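PDB 4AT2: 3-ketosteroid-delta4-5alpha-dehydrogenase from Rhodococcus jostii, which probably catalyses the FAD-dependent introduction of the C4-C5 double bond into 3-keto-5alpha-steroids during steroid breakdown. Local coordinates for residues E390-M395 and A401-V406; I320-L325 and S425-P430; A362-G367 and V379-A384; M112-G117 and A173-I178; Q331-E336 and Q345-H350. All coordinates share one frame; numbering follows the deposited sequence. Where two conformers were deposited one is given.

Four of the five contacts lie on one side of the chain's centre, around the antiparallel sheet of strands 324-326, 356-360, 435-439 and 383-385; interaction 4 lies off this sheet and meets the group only at interaction 5, where Ala173 packs on Pro335. Along the chain interaction 4 closes first. Interaction 2 then opens a long loop that encloses interactions 5, 3 and 1 in series. Interactions 2 and 3 have centres about 13 Å apart and are joined by the Arg322-Glu366 salt bridge, whereas interactions 1 and 4 are about 32 Å apart between centres. Interactions 1 and 5 also carry part of the contact with the second subunit.

Interaction 1: residues E390-M395 and A401-V406; sequences ELESDM and ALQSTV
The backbones come nearest at Glu392 and Leu402, with CA atoms 5.8 Å apart, where the two short helical segments cross at 140° and so run closer to antiparallel than to perpendicular. Glu392 carries the contact. Its side chain leaves with CG anti to the backbone N (chi1 177°) and stays extended, which delivers the carboxylate to the N-terminal end of helix 401-413. There Glu392 OE2 receives two backbone amides: Leu402 N at 2.8 Å along the anti lone pair, in a bent bond, and Gln403 N at 2.9 Å from above the carboxylate plane. The other oxygen, Glu392 OE1, takes Gln403 NE2 at 2.9 Å in a nearly straight bond (171°), in the plane of the glutamine amide but tilted out of the carboxylate plane, on the syn side; it also accepts Gly400 N. Helices 388-394 and 401-413 form an antiparallel helical hairpin, two helices joined by a short loop, over the antiparallel sheet, and an acidic group among the first amides of a helix would probably be favoured in its ionised form. Beside the polar grip, Leu402 CB lies 4.0 Å from Glu392 CG as the two side chains slide past each other in opposite directions. Leu402 CD2 then touches Met395 SD at 4.0 Å and Leu391 CD2 at 4.2 Å, and all three residues rest on Ile358 of strand 356-360. Ala401 packs against Leu420 of the second subunit.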
# COMPACT_ATOMS: atom_id res chain seq x y z
N GLU A 390 -22.23 -31.44 8.68
CA GLU A 390 -23.45 -30.63 8.55
C GLU A 390 -23.16 -29.14 8.59
O GLU A 390 -23.74 -28.38 7.82
CB GLU A 390 -24.45 -30.97 9.65
CG GLU A 390 -25.11 -32.32 9.51
CD GLU A 390 -25.76 -32.74 10.81
OE1 GLU A 390 -25.03 -33.18 11.72
OE2 GLU A 390 -26.99 -32.59 10.94
N LEU A 391 -22.26 -28.72 9.49
CA LEU A 391 -21.93 -27.30 9.60
C LEU A 391 -21.38 -26.79 8.27
O LEU A 391 -21.72 -25.70 7.81
CB LEU A 391 -20.91 -27.07 10.73
CG LEU A 391 -20.61 -25.61 11.07
CD1 LEU A 391 -21.82 -24.89 11.66
CD2 LEU A 391 -19.45 -25.55 12.05
N GLU A 392 -20.53 -27.62 7.66
CA GLU A 392 -19.90 -27.29 6.37
C GLU A 392 -20.94 -27.01 5.29
O GLU A 392 -20.86 -26.00 4.59
CB GLU A 392 -18.99 -28.44 5.96
CG GLU A 392 -18.30 -28.31 4.61
CD GLU A 392 -17.49 -29.56 4.33
OE1 GLU A 392 -18.09 -30.58 3.93
OE2 GLU A 392 -16.26 -29.53 4.56
N SER A 393 -21.91 -27.92 5.16
CA SER A 393 -23.00 -27.75 4.21
C SER A 393 -23.83 -26.50 4.54
O SER A 393 -24.13 -25.69 3.65
CB SER A 393 -23.89 -28.99 4.18
OG SER A 393 -24.95 -28.81 3.26
N ASP A 394 -24.16 -26.34 5.82
CA ASP A 394 -24.92 -25.18 6.31
C ASP A 394 -24.29 -23.86 5.88
O ASP A 394 -24.97 -22.91 5.52
CB ASP A 394 -25.03 -25.19 7.84
CG ASP A 394 -25.89 -26.34 8.39
OD1 ASP A 394 -26.64 -26.99 7.63
OD2 ASP A 394 -25.82 -26.57 9.62
N MET A 395 -22.96 -23.81 5.94
CA MET A 395 -22.19 -22.61 5.63
C MET A 395 -22.00 -22.41 4.13
O MET A 395 -21.46 -21.38 3.72
CB MET A 395 -20.82 -22.69 6.29
CG MET A 395 -20.85 -22.62 7.81
SD MET A 395 -19.24 -23.00 8.50
CE MET A 395 -18.36 -21.50 8.08
N ALA A 401 -14.10 -29.25 2.43
CA ALA A 401 -13.25 -28.06 2.67
C ALA A 401 -13.06 -27.76 4.15
O ALA A 401 -11.92 -27.54 4.62
CB ALA A 401 -13.79 -26.83 1.94
N LEU A 402 -14.15 -27.78 4.91
CA LEU A 402 -14.07 -27.54 6.35
C LEU A 402 -13.77 -28.84 7.10
O LEU A 402 -12.99 -28.84 8.07
CB LEU A 402 -15.36 -26.89 6.88
CG LEU A 402 -15.39 -26.61 8.40
CD1 LEU A 402 -14.38 -25.54 8.81
CD2 LEU A 402 -16.81 -26.20 8.79
N GLN A 403 -14.37 -29.94 6.66
CA GLN A 403 -14.15 -31.22 7.33
C GLN A 403 -12.67 -31.55 7.39
O GLN A 403 -12.17 -32.00 8.43
CB GLN A 403 -14.89 -32.35 6.62
CG GLN A 403 -16.40 -32.27 6.70
CD GLN A 403 -17.04 -33.48 6.06
OE1 GLN A 403 -16.95 -34.60 6.58
NE2 GLN A 403 -17.68 -33.27 4.92
N SER A 404 -11.97 -31.35 6.28
CA SER A 404 -10.55 -31.68 6.24
C SER A 404 -9.73 -30.76 7.13
O SER A 404 -8.83 -31.22 7.82
CB SER A 404 -10.01 -31.68 4.80
OG SER A 404 -10.12 -30.40 4.21
N THR A 405 -10.04 -29.46 7.12
CA THR A 405 -9.37 -28.51 8.01
C THR A 405 -9.48 -28.96 9.46
O THR A 405 -8.49 -28.96 10.19
CB THR A 405 -9.99 -27.11 7.83
OG1 THR A 405 -9.57 -26.61 6.56
CG2 THR A 405 -9.56 -26.12 8.94
N VAL A 406 -10.68 -29.36 9.87
CA VAL A 406 -10.91 -29.74 11.25
C VAL A 406 -10.26 -31.10 11.56
O VAL A 406 -9.70 -31.29 12.65
CB VAL A 406 -12.42 -29.73 11.60
CG1 VAL A 406 -12.66 -30.30 13.00
CG2 VAL A 406 -12.96 -28.31 11.49

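Interaction 2: residues I320-L325 and S425-P430; sequences IVRGIL and SEWVKP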
# COMPACT_ATOMS: atom_id res chain seq x y z
N ILE A 320 -12.53 -15.91 20.17
CA ILE A 320 -11.62 -16.22 19.07
C ILE A 320 -10.57 -17.26 19.49
O ILE A 320 -10.33 -18.24 18.78
CB ILE A 320 -10.92 -14.93 18.54
CG1 ILE A 320 -11.95 -13.96 17.94
CG2 ILE A 320 -9.87 -15.26 17.48
CD1 ILE A 320 -11.38 -12.59 17.63
N VAL A 321 -9.96 -17.05 20.66
CA VAL A 321 -8.85 -17.89 21.10
C VAL A 321 -9.25 -19.34 21.37
O VAL A 321 -8.39 -20.23 21.38
CB VAL A 321 -8.12 -17.26 22.31
CG1 VAL A 321 -8.88 -17.53 23.61
CG2 VAL A 321 -6.68 -17.74 22.39
N ARG A 322 -10.54 -19.59 21.55
CA ARG A 322 -11.05 -20.92 21.88
C ARG A 322 -11.62 -21.68 20.68
O ARG A 322 -12.12 -22.79 20.83
CB ARG A 322 -12.09 -20.82 23.00
CG ARG A 322 -11.48 -20.46 24.34
CD ARG A 322 -12.54 -20.13 25.38
NE ARG A 322 -11.91 -20.03 26.69
CZ ARG A 322 -11.31 -18.94 27.17
NH1 ARG A 322 -11.28 -17.80 26.47
NH2 ARG A 322 -10.73 -19.00 28.36
N GLY A 323 -11.54 -21.09 19.49
CA GLY A 323 -11.94 -21.80 18.28
C GLY A 323 -10.85 -21.75 17.22
O GLY A 323 -9.69 -21.45 17.51
N ILE A 324 -11.24 -22.04 15.98
CA ILE A 324 -10.35 -21.79 14.85
C ILE A 324 -11.00 -20.83 13.87
O ILE A 324 -12.21 -20.92 13.59
CB ILE A 324 -9.89 -23.07 14.14
CG1 ILE A 324 -11.09 -23.90 13.63
CG2 ILE A 324 -9.05 -23.90 15.10
CD1 ILE A 324 -10.69 -24.97 12.62
N LEU A 325 -10.20 -19.90 13.36
CA LEU A 325 -10.67 -19.01 12.31
C LEU A 325 -10.42 -19.67 10.96
O LEU A 325 -9.33 -20.17 10.70
CB LEU A 325 -9.94 -17.67 12.36
CG LEU A 325 -10.38 -16.74 13.49
CD1 LEU A 325 -9.39 -15.60 13.63
CD2 LEU A 325 -11.81 -16.22 13.28
N SER A 425 0.30 -23.93 22.73
CA SER A 425 -0.26 -25.21 23.15
C SER A 425 -1.39 -25.10 24.17
O SER A 425 -2.34 -25.88 24.15
CB SER A 425 0.85 -26.11 23.67
OG SER A 425 0.38 -27.42 23.83
N GLU A 426 -1.31 -24.11 25.06
CA GLU A 426 -2.35 -23.86 26.06
C GLU A 426 -3.74 -23.64 25.45
O GLU A 426 -4.76 -23.88 26.10
CB GLU A 426 -1.97 -22.67 26.95
CG GLU A 426 -1.34 -21.49 26.21
CD GLU A 426 0.19 -21.49 26.27
OE1 GLU A 426 0.84 -22.49 25.89
OE2 GLU A 426 0.76 -20.45 26.70
N TRP A 427 -3.78 -23.16 24.20
CA TRP A 427 -5.06 -22.92 23.51
C TRP A 427 -5.40 -23.99 22.50
O TRP A 427 -6.38 -23.87 21.77
CB TRP A 427 -5.01 -21.58 22.78
CG TRP A 427 -4.85 -20.41 23.72
CD1 TRP A 427 -3.79 -19.52 23.80
CD2 TRP A 427 -5.79 -19.98 24.76
NE1 TRP A 427 -4.00 -18.59 24.78
CE2 TRP A 427 -5.19 -18.82 25.40
CE3 TRP A 427 -7.04 -20.44 25.20
CZ2 TRP A 427 -5.82 -18.15 26.44
CZ3 TRP A 427 -7.66 -19.75 26.25
CH2 TRP A 427 -7.06 -18.64 26.85
N VAL A 428 -4.57 -25.03 22.42
CA VAL A 428 -4.75 -26.06 21.39
C VAL A 428 -5.40 -27.31 21.98
O VAL A 428 -4.85 -27.95 22.87
CB VAL A 428 -3.40 -26.42 20.74
CG1 VAL A 428 -3.55 -27.61 19.80
CG2 VAL A 428 -2.82 -25.23 19.98
N LYS A 429 -6.58 -27.66 21.46
CA LYS A 429 -7.21 -28.93 21.79
C LYS A 429 -8.22 -29.23 20.70
O LYS A 429 -8.63 -28.30 19.99
CB LYS A 429 -7.87 -28.90 23.18
CG LYS A 429 -9.02 -27.92 23.31
CD LYS A 429 -9.64 -28.08 24.69
CE LYS A 429 -10.81 -27.13 24.89
NZ LYS A 429 -11.37 -27.41 26.25
N PRO A 430 -8.60 -30.50 20.52
CA PRO A 430 -9.52 -30.80 19.43
C PRO A 430 -10.84 -30.05 19.52
O PRO A 430 -11.35 -29.79 20.62
CB PRO A 430 -9.76 -32.31 19.57
CG PRO A 430 -8.49 -32.81 20.20
CD PRO A 430 -8.12 -31.74 21.18
O HOH W 1 -8.46 -22.55 20.05
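Trp427 lays one face of its indole on Val321, joining the type I turn Ile320-Gly323, which leads into strand 324-326, to the loop ahead of strand 435-439. Val321 CG2 stands 3.4 Å from the centroid of the five-membered ring and only 9° off its normal, a CH-pi contact, while Val321 CG1 reaches the six-membered ring at Trp427 CZ3 (3.7 Å). That same rim atom, Trp427 CZ3, points at the centre of the Arg322 guanidinium face, with Arg322 NH2 3.8 Å away and the two planes 74° apart. With an alanine here in place of Trp427, a gap is likely to open over both Val321 methyls and the guanidinium face to lose the ring edge, leaving Glu366 and Gln318 to hold the arginine. Further out, the arginine is positioned by a salt bridge from NE to Glu366 and by a hydrogen bond from NH1 to Gln318 O. Beside the aromatic contact, on the backbone side, a water joins the two segments, 2.7 Å from Val321 O and 3.0 Å from Trp427 O.

Interaction 3: residues A362-G367 and V379-A384; sequences ASYEEG and VQPKWA
The loop feeding edge strand 383-385 is fastened to helix 361-369 by Tyr364, which reaches across to Val379, Gln380 and Pro381. Tyr364 OH donates to Val379 O over 2.6 Å. The carbonyl oxygen lies at the rim of the phenol, near the ring plane, but the hydroxyl stands 45° out of the carbonyl's own plane and so does not follow a lone pair. With Tyr364 CG anti to the backbone N (chi1 -176°), the ring is held out from the helix toward the loop. Pro381 covers one face: its CD sits 4.3 Å from the ring centroid, 28° off the normal, in a CH-pi contact displaced toward the hydroxyl end, where Pro381 CD is 3.9 Å from Tyr364 CZ. Strand 383-385 belongs to the four-stranded antiparallel sheet and enters through a classic beta bulge: Lys382 and Trp383 together sit opposite the single residue Ala437, both backbone-bonded to it. The loop before the bulge is backed by strand 435-439, since Val379 packs on Leu438 and Pro381 on Ala436. Gln380 starts away from the helix, yet its chain bends at chi2 and brings the amide carbon CD within 3.7 Å of Tyr364 OH. The Val379 side chain lies about 11 Å from the bound 4-androstene-3,17-dione.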
# COMPACT_ATOMS: atom_id res chain seq x y z
N ALA A 362 -19.17 -26.15 24.02
CA ALA A 362 -18.57 -26.00 25.34
C ALA A 362 -17.53 -24.88 25.35
O ALA A 362 -17.44 -24.11 26.31
CB ALA A 362 -17.94 -27.31 25.81
N SER A 363 -16.74 -24.79 24.27
CA SER A 363 -15.71 -23.75 24.20
C SER A 363 -16.32 -22.36 24.02
O SER A 363 -15.81 -21.37 24.55
CB SER A 363 -14.73 -24.03 23.07
OG SER A 363 -14.00 -25.20 23.34
N TYR A 364 -17.41 -22.29 23.26
CA TYR A 364 -18.12 -21.03 23.11
C TYR A 364 -18.63 -20.56 24.48
O TYR A 364 -18.45 -19.39 24.84
CB TYR A 364 -19.26 -21.12 22.09
CG TYR A 364 -19.91 -19.78 21.91
CD1 TYR A 364 -20.91 -19.34 22.79
CD2 TYR A 364 -19.48 -18.91 20.90
CE1 TYR A 364 -21.48 -18.08 22.64
CE2 TYR A 364 -20.05 -17.66 20.75
CZ TYR A 364 -21.04 -17.25 21.63
OH TYR A 364 -21.62 -16.01 21.49
N GLU A 365 -19.25 -21.48 25.23
CA GLU A 365 -19.79 -21.16 26.56
C GLU A 365 -18.69 -20.66 27.49
O GLU A 365 -18.88 -19.67 28.20
CB GLU A 365 -20.49 -22.39 27.17
CG GLU A 365 -21.82 -22.72 26.51
CD GLU A 365 -22.42 -24.05 26.95
OE1 GLU A 365 -21.72 -24.89 27.56
OE2 GLU A 365 -23.62 -24.26 26.65
N GLU A 366 -17.54 -21.32 27.46
CA GLU A 366 -16.42 -20.90 28.29
C GLU A 366 -15.90 -19.52 27.87
O GLU A 366 -15.66 -18.65 28.71
CB GLU A 366 -15.29 -21.92 28.25
CG GLU A 366 -14.07 -21.49 29.06
CD GLU A 366 -12.97 -22.52 29.04
OE1 GLU A 366 -13.08 -23.49 29.81
OE2 GLU A 366 -12.00 -22.36 28.25
N GLY A 367 -15.75 -19.31 26.56
CA GLY A 367 -15.28 -18.01 26.08
C GLY A 367 -16.26 -16.89 26.38
O GLY A 367 -15.85 -15.77 26.72
N VAL A 379 -20.09 -12.05 19.77
CA VAL A 379 -20.90 -12.43 18.61
C VAL A 379 -21.52 -13.80 18.83
O VAL A 379 -20.86 -14.72 19.31
CB VAL A 379 -20.02 -12.45 17.33
CG1 VAL A 379 -20.80 -12.96 16.12
CG2 VAL A 379 -19.44 -11.06 17.06
N GLN A 380 -22.82 -13.91 18.54
CA GLN A 380 -23.53 -15.18 18.63
C GLN A 380 -23.31 -15.99 17.36
O GLN A 380 -23.18 -15.42 16.28
CB GLN A 380 -25.03 -14.94 18.82
CG GLN A 380 -25.39 -14.30 20.16
CD GLN A 380 -25.21 -15.25 21.33
OE1 GLN A 380 -25.25 -16.48 21.18
NE2 GLN A 380 -25.02 -14.69 22.52
N PRO A 381 -23.25 -17.33 17.48
CA PRO A 381 -23.10 -18.16 16.29
C PRO A 381 -24.27 -17.98 15.33
O PRO A 381 -25.43 -17.86 15.77
CB PRO A 381 -23.14 -19.59 16.85
CG PRO A 381 -22.83 -19.45 18.30
CD PRO A 381 -23.44 -18.14 18.69
N LYS A 382 -23.98 -17.97 14.03
CA LYS A 382 -25.03 -17.97 13.01
C LYS A 382 -25.52 -19.39 12.74
O LYS A 382 -26.74 -19.62 12.62
CB LYS A 382 -24.53 -17.33 11.71
CG LYS A 382 -25.58 -17.38 10.59
CD LYS A 382 -25.23 -16.48 9.41
CE LYS A 382 -25.51 -15.02 9.71
NZ LYS A 382 -25.06 -14.13 8.60
N TRP A 383 -24.59 -20.34 12.66
CA TRP A 383 -24.95 -21.74 12.41
C TRP A 383 -24.51 -22.62 13.53
O TRP A 383 -23.48 -22.38 14.16
CB TRP A 383 -24.31 -22.26 11.14
CG TRP A 383 -24.55 -21.46 9.88
CD1 TRP A 383 -25.61 -21.58 8.98
CD2 TRP A 383 -23.69 -20.42 9.31
NE1 TRP A 383 -25.47 -20.70 7.94
CE2 TRP A 383 -24.34 -19.97 8.08
CE3 TRP A 383 -22.49 -19.82 9.70
CZ2 TRP A 383 -23.79 -18.97 7.28
CZ3 TRP A 383 -21.95 -18.82 8.88
CH2 TRP A 383 -22.59 -18.40 7.71
N ALA A 384 -25.27 -23.67 13.79
CA ALA A 384 -24.88 -24.69 14.75
C ALA A 384 -25.37 -26.04 14.29
O ALA A 384 -26.50 -26.17 13.79
CB ALA A 384 -25.41 -24.36 16.14

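Interaction 4: residues M112-G117 and A173-I178; sequences MMAALG and APFNEI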
# COMPACT_ATOMS: atom_id res chain seq x y z
N MET A 112 9.68 -4.87 16.92
CA MET A 112 8.99 -3.82 16.17
C MET A 112 9.34 -3.86 14.68
O MET A 112 8.46 -3.69 13.84
CB MET A 112 9.26 -2.43 16.75
CG MET A 112 8.60 -2.23 18.11
SD MET A 112 8.96 -0.61 18.83
CE MET A 112 7.82 0.45 17.93
N MET A 113 10.61 -4.08 14.36
CA MET A 113 11.04 -4.19 12.95
C MET A 113 10.30 -5.33 12.25
O MET A 113 9.87 -5.20 11.09
CB MET A 113 12.56 -4.39 12.84
CG MET A 113 13.39 -3.18 13.24
SD MET A 113 12.99 -1.69 12.31
CE MET A 113 13.46 -2.18 10.65
N ALA A 114 10.13 -6.45 12.95
CA ALA A 114 9.46 -7.62 12.38
C ALA A 114 7.95 -7.43 12.24
O ALA A 114 7.37 -7.85 11.24
CB ALA A 114 9.77 -8.85 13.22
N ALA A 115 7.33 -6.81 13.24
CA ALA A 115 5.87 -6.77 13.34
C ALA A 115 5.24 -5.57 12.66
O ALA A 115 4.06 -5.61 12.32
CB ALA A 115 5.42 -6.84 14.80
N LEU A 116 6.01 -4.49 12.51
CA LEU A 116 5.42 -3.21 12.11
C LEU A 116 5.82 -2.77 10.71
O LEU A 116 5.53 -1.65 10.31
CB LEU A 116 5.74 -2.10 13.14
CG LEU A 116 5.38 -2.44 14.59
CD1 LEU A 116 5.75 -1.25 15.49
CD2 LEU A 116 3.89 -2.79 14.75
N GLY A 117 6.45 -3.68 9.98
CA GLY A 117 6.83 -3.44 8.58
C GLY A 117 5.78 -4.01 7.63
O GLY A 117 4.62 -4.14 8.00
N ALA A 173 2.88 -16.58 17.65
CA ALA A 173 3.59 -16.78 16.39
C ALA A 173 3.22 -15.67 15.41
O ALA A 173 2.10 -15.17 15.44
CB ALA A 173 3.22 -18.13 15.81
N PRO A 174 4.16 -15.26 14.54
CA PRO A 174 5.53 -15.74 14.40
C PRO A 174 6.51 -15.04 15.33
O PRO A 174 7.65 -15.49 15.47
CB PRO A 174 5.86 -15.38 12.95
CG PRO A 174 5.12 -14.09 12.74
CD PRO A 174 3.82 -14.27 13.48
N PHE A 175 6.08 -13.96 15.98
CA PHE A 175 7.03 -13.06 16.65
C PHE A 175 7.66 -13.61 17.91
O PHE A 175 8.78 -13.23 18.24
CB PHE A 175 6.37 -11.69 16.89
CG PHE A 175 5.81 -11.11 15.64
CD1 PHE A 175 6.65 -10.83 14.56
CD2 PHE A 175 4.44 -10.91 15.50
CE1 PHE A 175 6.13 -10.33 13.37
CE2 PHE A 175 3.91 -10.41 14.31
CZ PHE A 175 4.76 -10.13 13.25
N ASN A 176 6.97 -14.54 18.57
CA ASN A 176 7.52 -15.16 19.77
C ASN A 176 8.75 -16.05 19.53
O ASN A 176 9.39 -16.47 20.50
CB ASN A 176 6.43 -15.90 20.56
CG ASN A 176 5.82 -17.05 19.79
OD1 ASN A 176 6.13 -17.28 18.63
ND2 ASN A 176 4.94 -17.80 20.46
N GLU A 177 9.10 -16.30 18.26
CA GLU A 177 10.36 -17.00 17.92
C GLU A 177 11.40 -16.05 17.33
O GLU A 177 12.53 -16.47 17.04
CB GLU A 177 10.11 -18.14 16.94
CG GLU A 177 8.90 -19.00 17.24
CD GLU A 177 9.19 -20.26 18.04
OE1 GLU A 177 10.17 -20.29 18.82
OE2 GLU A 177 8.40 -21.23 17.88
N ILE A 178 11.02 -14.79 17.16
CA ILE A 178 11.86 -13.76 16.55
C ILE A 178 12.44 -12.83 17.63
O ILE A 178 13.60 -12.42 17.55
CB ILE A 178 11.06 -12.95 15.50
CG1 ILE A 178 10.67 -13.85 14.32
CG2 ILE A 178 11.83 -11.73 15.02
CD1 ILE A 178 9.60 -13.27 13.42
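Phe175 O accepts Ile178 N at 2.9 Å, closing the 3-10 turn that presents both side chains to Ala114 and Ala115 in the last turn of helix 105-115. This is a helix end docked onto an aromatic ring carried by a loop. Ala115 CB stands over one face of Phe175, 3.8 Å from the ring centroid and 15° off the normal, a CH-pi contact, and Ala115 CA comes within 3.5 Å of CZ. Ala114 adds its methyl, 3.9 Å from Phe175 CD1. The ring is covered on both sides, because Pro174, which follows a cis peptide bond, lays its CG over the centre of the opposite face. Phe111, one turn earlier in the helix, meets the same ring edge-to-face. Just past the contact Leu116 leaves helical geometry, and backbone hydrogen bonds tie it to Ala483 and Gly117 to Gly485. At the outer margin of the contact, Ile178 CG2 touches Ala114 CB at 4.0 Å.

Interaction 5: residues Q331-E336 and Q345-H350; sequences QRYVPE and QMTLFH
Tyr333 and Thr347 supply the hydrogen bond of this contact: the phenol OH donates to Thr347 OG1 at 2.7 Å, with the threonine oxygen near the plane of the ring, at its edge. Thr347 OG1 is also hydrogen-bonded to Ile343 O one turn back in its own helix, which links the buried phenol to the helix backbone. Tyr333 reaches this position with CG between its backbone N and carbonyl carbon (chi1 62°), a crowded setting that swings the ring toward the helix. A phenylalanine in its place would keep the ring but is likely to leave Thr347 OG1 without its donor from the loop. The apolar contacts centre on Met346, whose CB lies 4.2 Å from Tyr333 CE2 at the ring edge and whose CG lies 4.1 Å from Val334 CG2; beyond CG the chain bends and takes the sulfur away. Charge is paired inside the loop: Arg332 holds Glu336 side-on, NE to OE2 at 3.0 Å and NH2 to OE1 at 2.8 Å, both on syn lone pairs. Asp418 and Lys423 extend this salt-bridge cluster, and His350 ND1 is hydrogen-bonded to ND1 of His350 of the second subunit. The 331-336 loop lies between helix 340-350 and strand 324-326, with Tyr333 and Val334 on Leu325, while Leu348 and Phe349 of the helix lie against Val311 of strand 309-313.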
# COMPACT_ATOMS: atom_id res chain seq x y z
N GLN A 331 -10.32 -22.65 5.29
CA GLN A 331 -8.91 -22.90 5.66
C GLN A 331 -8.46 -22.01 6.81
O GLN A 331 -8.78 -20.83 6.84
CB GLN A 331 -7.99 -22.58 4.47
CG GLN A 331 -8.25 -23.41 3.23
CD GLN A 331 -7.63 -22.81 1.98
OE1 GLN A 331 -7.34 -21.61 1.94
NE2 GLN A 331 -7.43 -23.62 0.97
N ARG A 332 -7.68 -22.56 7.74
CA ARG A 332 -7.05 -21.72 8.76
C ARG A 332 -5.96 -20.83 8.15
O ARG A 332 -5.32 -21.22 7.17
CB ARG A 332 -6.47 -22.57 9.90
CG ARG A 332 -7.53 -23.17 10.79
CD ARG A 332 -6.91 -23.91 11.96
NE ARG A 332 -6.26 -23.02 12.94
CZ ARG A 332 -5.01 -23.16 13.39
NH1 ARG A 332 -4.22 -24.12 12.91
NH2 ARG A 332 -4.53 -22.31 14.30
N TYR A 333 -5.74 -19.66 8.74
CA TYR A 333 -4.77 -18.70 8.17
C TYR A 333 -4.00 -17.86 9.19
O TYR A 333 -3.04 -17.18 8.82
CB TYR A 333 -5.48 -17.77 7.16
CG TYR A 333 -6.56 -16.92 7.81
CD1 TYR A 333 -7.87 -17.42 7.93
CD2 TYR A 333 -6.30 -15.63 8.27
CE1 TYR A 333 -8.87 -16.67 8.52
CE2 TYR A 333 -7.30 -14.86 8.87
CZ TYR A 333 -8.59 -15.38 8.98
OH TYR A 333 -9.60 -14.66 9.57
N VAL A 334 -4.43 -17.88 10.45
CA VAL A 334 -3.77 -17.07 11.49
C VAL A 334 -3.87 -17.79 12.85
O VAL A 334 -4.90 -18.38 13.15
CB VAL A 334 -4.40 -15.65 11.56
CG1 VAL A 334 -5.88 -15.69 11.98
CG2 VAL A 334 -3.59 -14.71 12.46
N PRO A 335 -2.79 -17.78 13.67
CA PRO A 335 -2.98 -18.36 15.00
C PRO A 335 -3.98 -17.52 15.80
O PRO A 335 -3.90 -16.28 15.81
CB PRO A 335 -1.58 -18.30 15.62
CG PRO A 335 -0.94 -17.12 14.91
CD PRO A 335 -1.42 -17.27 13.49
N GLU A 336 -4.93 -18.20 16.46
CA GLU A 336 -6.07 -17.50 17.07
C GLU A 336 -5.72 -16.80 18.38
O GLU A 336 -6.57 -16.12 18.96
CB GLU A 336 -7.28 -18.45 17.21
CG GLU A 336 -7.88 -18.93 15.88
CD GLU A 336 -7.13 -20.10 15.24
OE1 GLU A 336 -6.20 -20.66 15.87
OE2 GLU A 336 -7.47 -20.47 14.09
N GLN A 345 -5.91 -7.39 10.32
CA GLN A 345 -5.10 -7.15 9.11
C GLN A 345 -5.03 -8.40 8.24
O GLN A 345 -5.18 -8.30 7.03
CB GLN A 345 -3.68 -6.70 9.48
CG GLN A 345 -3.60 -5.25 9.94
CD GLN A 345 -2.17 -4.72 9.87
OE1 GLN A 345 -1.20 -5.50 9.84
NE2 GLN A 345 -2.04 -3.39 9.84
N MET A 346 -4.80 -9.56 8.84
CA MET A 346 -4.68 -10.76 8.01
C MET A 346 -6.00 -11.04 7.28
O MET A 346 -6.02 -11.44 6.11
CB MET A 346 -4.27 -11.98 8.84
CG MET A 346 -2.94 -11.87 9.57
SD MET A 346 -1.51 -11.54 8.52
CE MET A 346 -1.31 -9.77 8.69
N THR A 347 -7.10 -10.83 7.99
CA THR A 347 -8.43 -11.10 7.44
C THR A 347 -8.75 -10.15 6.28
O THR A 347 -9.10 -10.60 5.19
CB THR A 347 -9.51 -11.03 8.54
OG1 THR A 347 -9.18 -11.98 9.57
CG2 THR A 347 -10.90 -11.37 7.96
N LEU A 348 -8.62 -8.85 6.53
CA LEU A 348 -8.93 -7.86 5.50
C LEU A 348 -7.94 -7.90 4.35
O LEU A 348 -8.35 -7.89 3.19
CB LEU A 348 -8.94 -6.45 6.10
CG LEU A 348 -9.19 -5.30 5.11
CD1 LEU A 348 -10.58 -5.42 4.50
CD2 LEU A 348 -9.04 -3.98 5.85
N PHE A 349 -6.65 -7.96 4.67
CA PHE A 349 -5.63 -7.85 3.64
C PHE A 349 -5.55 -9.12 2.79
O PHE A 349 -5.45 -9.04 1.55
CB PHE A 349 -4.22 -7.60 4.22
CG PHE A 349 -4.04 -6.29 4.96
CD1 PHE A 349 -5.01 -5.28 4.95
CD2 PHE A 349 -2.84 -6.07 5.63
CE1 PHE A 349 -4.78 -4.09 5.63
CE2 PHE A 349 -2.62 -4.88 6.33
CZ PHE A 349 -3.59 -3.89 6.32
N HIS A 350 -5.56 -10.28 3.45
CA HIS A 350 -5.15 -11.51 2.77
C HIS A 350 -6.22 -12.54 2.55
O HIS A 350 -5.99 -13.49 1.78
CB HIS A 350 -3.96 -12.15 3.50
CG HIS A 350 -2.86 -11.17 3.78
ND1 HIS A 350 -2.34 -10.37 2.83
CD2 HIS A 350 -2.17 -10.88 4.96
CE1 HIS A 350 -1.38 -9.60 3.36
NE2 HIS A 350 -1.27 -9.91 4.66